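Local atomic coordinates of uncharacterized protein (Parabacteroides merdae, PDB entry 4MXN), a protein that is uncharacterised but, as a putative family 28 glycosyl hydrolase with a pectate-lyase-like beta-helix, probably cleaves glycosidic bonds in pectin-like polysaccharides. Residues A[208-213]-A[231-236]; A[27-32]-A[39-44]. All coordinates share one frame; numbering follows the deposited sequence.

Interaction 1: A[208-213]-A[231-236]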
loop_
_atom_site.group_PDB
_atom_site.type_symbol
_atom_site.label_atom_id
_atom_site.label_comp_id
_atom_site.label_asym_id
_atom_site.label_seq_id
_atom_site.Cartn_x
_atom_site.Cartn_y
_atom_site.Cartn_z
ATOM N N LYS A 208 10.570 1.944 12.519
ATOM C CA LYS A 208 11.822 1.236 12.309
ATOM C C LYS A 208 11.812 0.640 10.922
ATOM O O LYS A 208 11.034 -0.281 10.653
ATOM C CB LYS A 208 12.075 0.162 13.389
ATOM C CG LYS A 208 12.305 0.698 14.791
ATOM C CD LYS A 208 12.915 -0.399 15.659
ATOM C CE LYS A 208 13.134 0.020 17.084
ATOM N NZ LYS A 208 14.092 -0.891 17.775
HETATM N N MSE A 209 12.679 1.161 10.046
HETATM C CA MSE A 209 12.789 0.686 8.668
HETATM C C MSE A 209 14.132 -0.021 8.500
HETATM O O MSE A 209 15.174 0.592 8.754
HETATM C CB MSE A 209 12.624 1.847 7.674
HETATM C CG MSE A 209 12.283 1.373 6.277
HETATM SE SE MSE A 209 11.597 2.741 5.079
HETATM C CE MSE A 209 9.894 3.116 5.929
ATOM N N THR A 210 14.102 -1.322 8.113
ATOM C CA THR A 210 15.306 -2.149 7.983
ATOM C C THR A 210 15.334 -2.942 6.676
ATOM O O THR A 210 14.321 -3.522 6.280
ATOM C CB THR A 210 15.366 -3.108 9.189
ATOM O OG1 THR A 210 15.125 -2.359 10.376
ATOM C CG2 THR A 210 16.711 -3.847 9.320
ATOM N N ASP A 211 16.512 -2.977 6.023
ATOM C CA ASP A 211 16.779 -3.749 4.794
ATOM C C ASP A 211 15.801 -3.406 3.670
ATOM O O ASP A 211 15.325 -4.287 2.943
ATOM C CB ASP A 211 16.749 -5.271 5.078
ATOM C CG ASP A 211 17.790 -5.708 6.080
ATOM O OD1 ASP A 211 18.921 -5.205 6.010
ATOM O OD2 ASP A 211 17.453 -6.498 6.970
ATOM N N CYS A 212 15.509 -2.126 3.516
ATOM C CA CYS A 212 14.609 -1.711 2.447
ATOM C C CYS A 212 15.398 -1.237 1.245
ATOM O O CYS A 212 16.453 -0.614 1.398
ATOM C CB CYS A 212 13.627 -0.664 2.957
ATOM S SG CYS A 212 12.477 -1.329 4.182
ATOM N N TYR A 213 14.921 -1.604 0.043
ATOM C CA TYR A 213 15.583 -1.238 -1.214
ATOM C C TYR A 213 14.676 -0.322 -2.032
ATOM O O TYR A 213 13.481 -0.607 -2.169
ATOM C CB TYR A 213 15.964 -2.500 -2.032
ATOM C CG TYR A 213 16.781 -2.202 -3.272
ATOM C CD1 TYR A 213 18.133 -1.890 -3.181
ATOM C CD2 TYR A 213 16.204 -2.243 -4.541
ATOM C CE1 TYR A 213 18.887 -1.601 -4.317
ATOM C CE2 TYR A 213 16.952 -1.966 -5.688
ATOM C CZ TYR A 213 18.290 -1.632 -5.570
ATOM O OH TYR A 213 19.003 -1.349 -6.708
ATOM N N ILE A 231 14.194 5.013 12.990
ATOM C CA ILE A 231 15.445 4.255 12.877
ATOM C C ILE A 231 15.491 3.582 11.509
ATOM O O ILE A 231 14.676 2.701 11.213
ATOM C CB ILE A 231 15.672 3.225 14.031
ATOM C CG1 ILE A 231 15.619 3.899 15.434
ATOM C CG2 ILE A 231 17.002 2.459 13.824
ATOM C CD1 ILE A 231 15.516 2.957 16.633
ATOM N N PHE A 232 16.459 3.987 10.694
ATOM C CA PHE A 232 16.695 3.441 9.359
ATOM C C PHE A 232 17.979 2.628 9.395
ATOM O O PHE A 232 19.035 3.179 9.722
ATOM C CB PHE A 232 16.780 4.568 8.311
ATOM C CG PHE A 232 15.518 5.377 8.140
ATOM C CD1 PHE A 232 15.251 6.470 8.964
ATOM C CD2 PHE A 232 14.625 5.086 7.122
ATOM C CE1 PHE A 232 14.083 7.225 8.796
ATOM C CE2 PHE A 232 13.463 5.844 6.949
ATOM C CZ PHE A 232 13.193 6.897 7.799
ATOM N N THR A 233 17.886 1.312 9.112
ATOM C CA THR A 233 19.050 0.413 9.107
ATOM C C THR A 233 19.145 -0.234 7.746
ATOM O O THR A 233 18.202 -0.911 7.339
ATOM C CB THR A 233 18.933 -0.650 10.216
ATOM O OG1 THR A 233 18.725 -0.013 11.469
ATOM C CG2 THR A 233 20.138 -1.596 10.273
ATOM N N ASN A 234 20.286 -0.055 7.060
ATOM C CA ASN A 234 20.552 -0.638 5.742
ATOM C C ASN A 234 19.367 -0.393 4.743
ATOM O O ASN A 234 18.864 -1.328 4.106
ATOM C CB ASN A 234 20.894 -2.154 5.883
ATOM C CG ASN A 234 21.347 -2.806 4.599
ATOM O OD1 ASN A 234 22.058 -2.206 3.778
ATOM N ND2 ASN A 234 20.853 -4.013 4.348
ATOM N N CYS A 235 18.913 0.868 4.645
ATOM C CA CYS A 235 17.889 1.278 3.675
ATOM C C CYS A 235 18.627 2.050 2.610
ATOM O O CYS A 235 19.258 3.059 2.929
ATOM C CB CYS A 235 16.786 2.092 4.339
ATOM S SG CYS A 235 15.818 1.162 5.546
ATOM N N ILE A 236 18.701 1.500 1.384
ATOM C CA ILE A 236 19.559 2.066 0.341
ATOM C C ILE A 236 18.887 2.265 -1.031
ATOM O O ILE A 236 17.887 1.629 -1.341
ATOM C CB ILE A 236 20.824 1.154 0.158
ATOM C CG1 ILE A 236 20.437 -0.302 -0.260
ATOM C CG2 ILE A 236 21.728 1.157 1.414
ATOM C CD1 ILE A 236 21.460 -1.044 -1.153
HETATM O O HOH W 1 16.086 -0.281 11.695
#
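K208 to T210 run parallel to I231 to T233, the strand axes 4.7 Å from each other at closest approach, in register residue for residue. Selenomethionine M209 bonds through both its backbone N and its O: N donates to I231 O and O accepts T233 N, each at 2.8 Å, after which D211 N bonds T233 O. This is the parallel ladder between successive coils of a right-handed beta-helix. Both chains then turn together, D211 and N234 each adopting left-handed helical backbone angles, and I236 N rejoins C212 O.

At this corner N234 ND2 reaches D211 OD1 (2.8 Å, 166° at the hydrogen). With N234 CG swung opposite its own N (chi1 -173°), the amide extends to the carboxylate; it meets the anti lone pair and keeps the bond within the amide plane, although the two groups are turned 76° apart. On the face of T210 and T233, the side chains lie alongside each other, and one water joins T210 OG1 (2.6 Å) to T233 OG1 (2.7 Å). The other face carries M209, whose CB lies 3.8 Å from F232 CD2 and whose CG lies 3.6 Å from C235 SG. V184 of the preceding coil touches M209 and C212.

The two faces thus differ chemically: the M209 side is apolar, whereas hydroxyls and water link the threonines, and an asparagine-carboxylate bond ties the matching bends.

Interaction 2: A[27-32]-A[39-44]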
loop_
_atom_site.group_PDB
_atom_site.type_symbol
_atom_site.label_atom_id
_atom_site.label_comp_id
_atom_site.label_asym_id
_atom_site.label_seq_id
_atom_site.Cartn_x
_atom_site.Cartn_y
_atom_site.Cartn_z
ATOM N N PHE A 27 -13.443 -16.931 -0.150
ATOM C CA PHE A 27 -14.338 -15.769 -0.121
ATOM C C PHE A 27 -14.753 -15.306 -1.532
ATOM O O PHE A 27 -15.300 -14.208 -1.681
ATOM C CB PHE A 27 -13.683 -14.614 0.645
ATOM C CG PHE A 27 -13.599 -14.874 2.138
ATOM C CD1 PHE A 27 -12.491 -15.508 2.690
ATOM C CD2 PHE A 27 -14.615 -14.451 2.996
ATOM C CE1 PHE A 27 -12.399 -15.724 4.070
ATOM C CE2 PHE A 27 -14.540 -14.694 4.374
ATOM C CZ PHE A 27 -13.424 -15.320 4.900
ATOM N N GLY A 28 -14.523 -16.151 -2.532
ATOM C CA GLY A 28 -14.846 -15.856 -3.928
ATOM C C GLY A 28 -13.892 -14.880 -4.583
ATOM O O GLY A 28 -14.250 -14.215 -5.560
ATOM N N ILE A 29 -12.675 -14.737 -4.010
ATOM C CA ILE A 29 -11.653 -13.833 -4.559
ATOM C C ILE A 29 -10.958 -14.612 -5.679
ATOM O O ILE A 29 -10.500 -15.730 -5.443
ATOM C CB ILE A 29 -10.690 -13.312 -3.463
ATOM C CG1 ILE A 29 -11.462 -12.484 -2.400
ATOM C CG2 ILE A 29 -9.520 -12.488 -4.068
ATOM C CD1 ILE A 29 -10.790 -12.419 -1.001
ATOM N N LYS A 30 -10.909 -14.039 -6.894
ATOM C CA LYS A 30 -10.375 -14.760 -8.062
ATOM C C LYS A 30 -9.071 -14.208 -8.546
ATOM O O LYS A 30 -8.914 -12.987 -8.681
ATOM C CB LYS A 30 -11.405 -14.769 -9.210
ATOM C CG LYS A 30 -12.696 -15.474 -8.768
ATOM C CD LYS A 30 -13.753 -15.581 -9.830
ATOM C CE LYS A 30 -15.054 -16.134 -9.273
ATOM N NZ LYS A 30 -14.920 -17.512 -8.710
ATOM N N SER A 31 -8.147 -15.148 -8.829
ATOM C CA SER A 31 -6.775 -14.924 -9.272
ATOM C C SER A 31 -6.606 -14.944 -10.796
ATOM O O SER A 31 -5.506 -15.254 -11.259
ATOM C CB SER A 31 -5.887 -16.003 -8.678
ATOM O OG SER A 31 -6.272 -17.265 -9.199
ATOM N N ASP A 32 -7.655 -14.557 -11.562
ATOM C CA ASP A 32 -7.642 -14.586 -13.022
ATOM C C ASP A 32 -7.103 -13.270 -13.654
ATOM O O ASP A 32 -7.017 -13.162 -14.884
ATOM C CB ASP A 32 -9.078 -14.885 -13.512
ATOM C CG ASP A 32 -10.166 -13.938 -12.989
ATOM O OD1 ASP A 32 -9.828 -12.799 -12.575
ATOM O OD2 ASP A 32 -11.343 -14.319 -13.022
ATOM N N ARG A 39 -14.766 -5.813 -3.260
ATOM C CA ARG A 39 -15.796 -6.099 -2.266
ATOM C C ARG A 39 -15.587 -7.447 -1.565
ATOM O O ARG A 39 -15.821 -7.533 -0.349
ATOM C CB ARG A 39 -17.188 -6.013 -2.902
ATOM C CG ARG A 39 -17.583 -4.562 -3.293
ATOM C CD ARG A 39 -17.980 -3.687 -2.105
ATOM N NE ARG A 39 -19.250 -4.152 -1.553
ATOM C CZ ARG A 39 -20.420 -3.606 -1.840
ATOM N NH1 ARG A 39 -20.485 -2.527 -2.606
ATOM N NH2 ARG A 39 -21.535 -4.121 -1.348
ATOM N N SER A 40 -15.127 -8.484 -2.294
ATOM C CA SER A 40 -14.920 -9.796 -1.676
ATOM C C SER A 40 -13.687 -9.775 -0.768
ATOM O O SER A 40 -13.719 -10.392 0.304
ATOM C CB SER A 40 -14.818 -10.901 -2.721
ATOM O OG SER A 40 -16.022 -10.985 -3.471
ATOM N N ILE A 41 -12.622 -9.038 -1.166
ATOM C CA ILE A 41 -11.429 -8.895 -0.306
ATOM C C ILE A 41 -11.841 -8.142 0.966
ATOM O O ILE A 41 -11.485 -8.561 2.064
ATOM C CB ILE A 41 -10.250 -8.171 -1.043
ATOM C CG1 ILE A 41 -9.701 -9.010 -2.216
ATOM C CG2 ILE A 41 -9.127 -7.830 -0.027
ATOM C CD1 ILE A 41 -8.797 -8.234 -3.218
ATOM N N GLN A 42 -12.601 -7.022 0.802
ATOM C CA GLN A 42 -13.052 -6.222 1.939
ATOM C C GLN A 42 -13.876 -7.062 2.915
ATOM O O GLN A 42 -13.684 -6.951 4.128
ATOM C CB GLN A 42 -13.870 -4.991 1.490
ATOM C CG GLN A 42 -14.115 -3.997 2.634
ATOM C CD GLN A 42 -12.797 -3.498 3.174
ATOM O OE1 GLN A 42 -11.988 -2.926 2.435
ATOM N NE2 GLN A 42 -12.504 -3.792 4.445
ATOM N N ARG A 43 -14.815 -7.872 2.386
ATOM C CA ARG A 43 -15.649 -8.722 3.232
ATOM C C ARG A 43 -14.783 -9.767 3.963
ATOM O O ARG A 43 -15.017 -10.040 5.153
ATOM C CB ARG A 43 -16.775 -9.378 2.420
ATOM C CG ARG A 43 -17.725 -10.234 3.284
ATOM C CD ARG A 43 -18.598 -9.445 4.266
ATOM N NE ARG A 43 -19.599 -8.616 3.591
ATOM C CZ ARG A 43 -20.917 -8.725 3.746
ATOM N NH1 ARG A 43 -21.425 -9.642 4.562
ATOM N NH2 ARG A 43 -21.736 -7.916 3.088
ATOM N N ALA A 44 -13.761 -10.315 3.278
ATOM C CA ALA A 44 -12.860 -11.274 3.925
ATOM C C ALA A 44 -12.112 -10.591 5.089
ATOM O O ALA A 44 -12.078 -11.132 6.193
ATOM C CB ALA A 44 -11.876 -11.840 2.912
#
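F27 lies against the helix 38-50 through A44, in the N-terminal part of a beta-helix fold, where this helix packs over strands of the first coils. A44 CB stands over one ring face, 3.7 Å from the ring centroid and 16° off its normal, which defines a CH-pi contact. It is displaced toward the CG side, with F27 CG to A44 CB at 3.6 Å, while A44 CA approaches the rim at CD2. With CG turned away from the carbonyl carbon (chi1 -71°) and the ring rotated across CB, the flat face is presented to the helix. Replacing the phenylalanine with a serine would probably leave A44 CB without its aromatic cover and open a gap beside this turn of the helix.

Close packing continues at I29, which is buried. Its CD1 comes within 3.6 Å of I41 CA, and the two isoleucine side chains cross at about a right angle. Beneath them, F58 touches both I29 and I41, and L56 reaches I41 and A44, so the loop and helix share an apolar core with strand 54-58.

The side of G28, S40 OG and R43 is looser and more open to solvent. G28 is exposed and brings its O only to 4.2 Å from S40 OG. R43, also exposed, carries its guanidinium away from the loop. S40 CB, by contrast, itself packs in, lying 3.5 Å from F27 O and 3.7 Å from I29 CG1.

The contacts occupy opposite sides of the chain's centre, with centres 33 Å apart and nearest atoms about 23 Å apart, so neither touches the other. They also follow in series: interaction 2 closes near the N-terminus before interaction 1 begins. Interaction 2 joins a loop and helix by side-chain packing and buries 276 Å², whereas interaction 1 pairs two late coils through backbone bonds and buries 566 Å². The repeated parallel strands between them provide the structural connection: strand 54-58, beneath interaction 2, pairs with 74-78, and the ladder proceeds through 111-114, 159-162 and 182-190 to 205-210. Neither contact contains a bound ligand, and the evidence places neither in an active site.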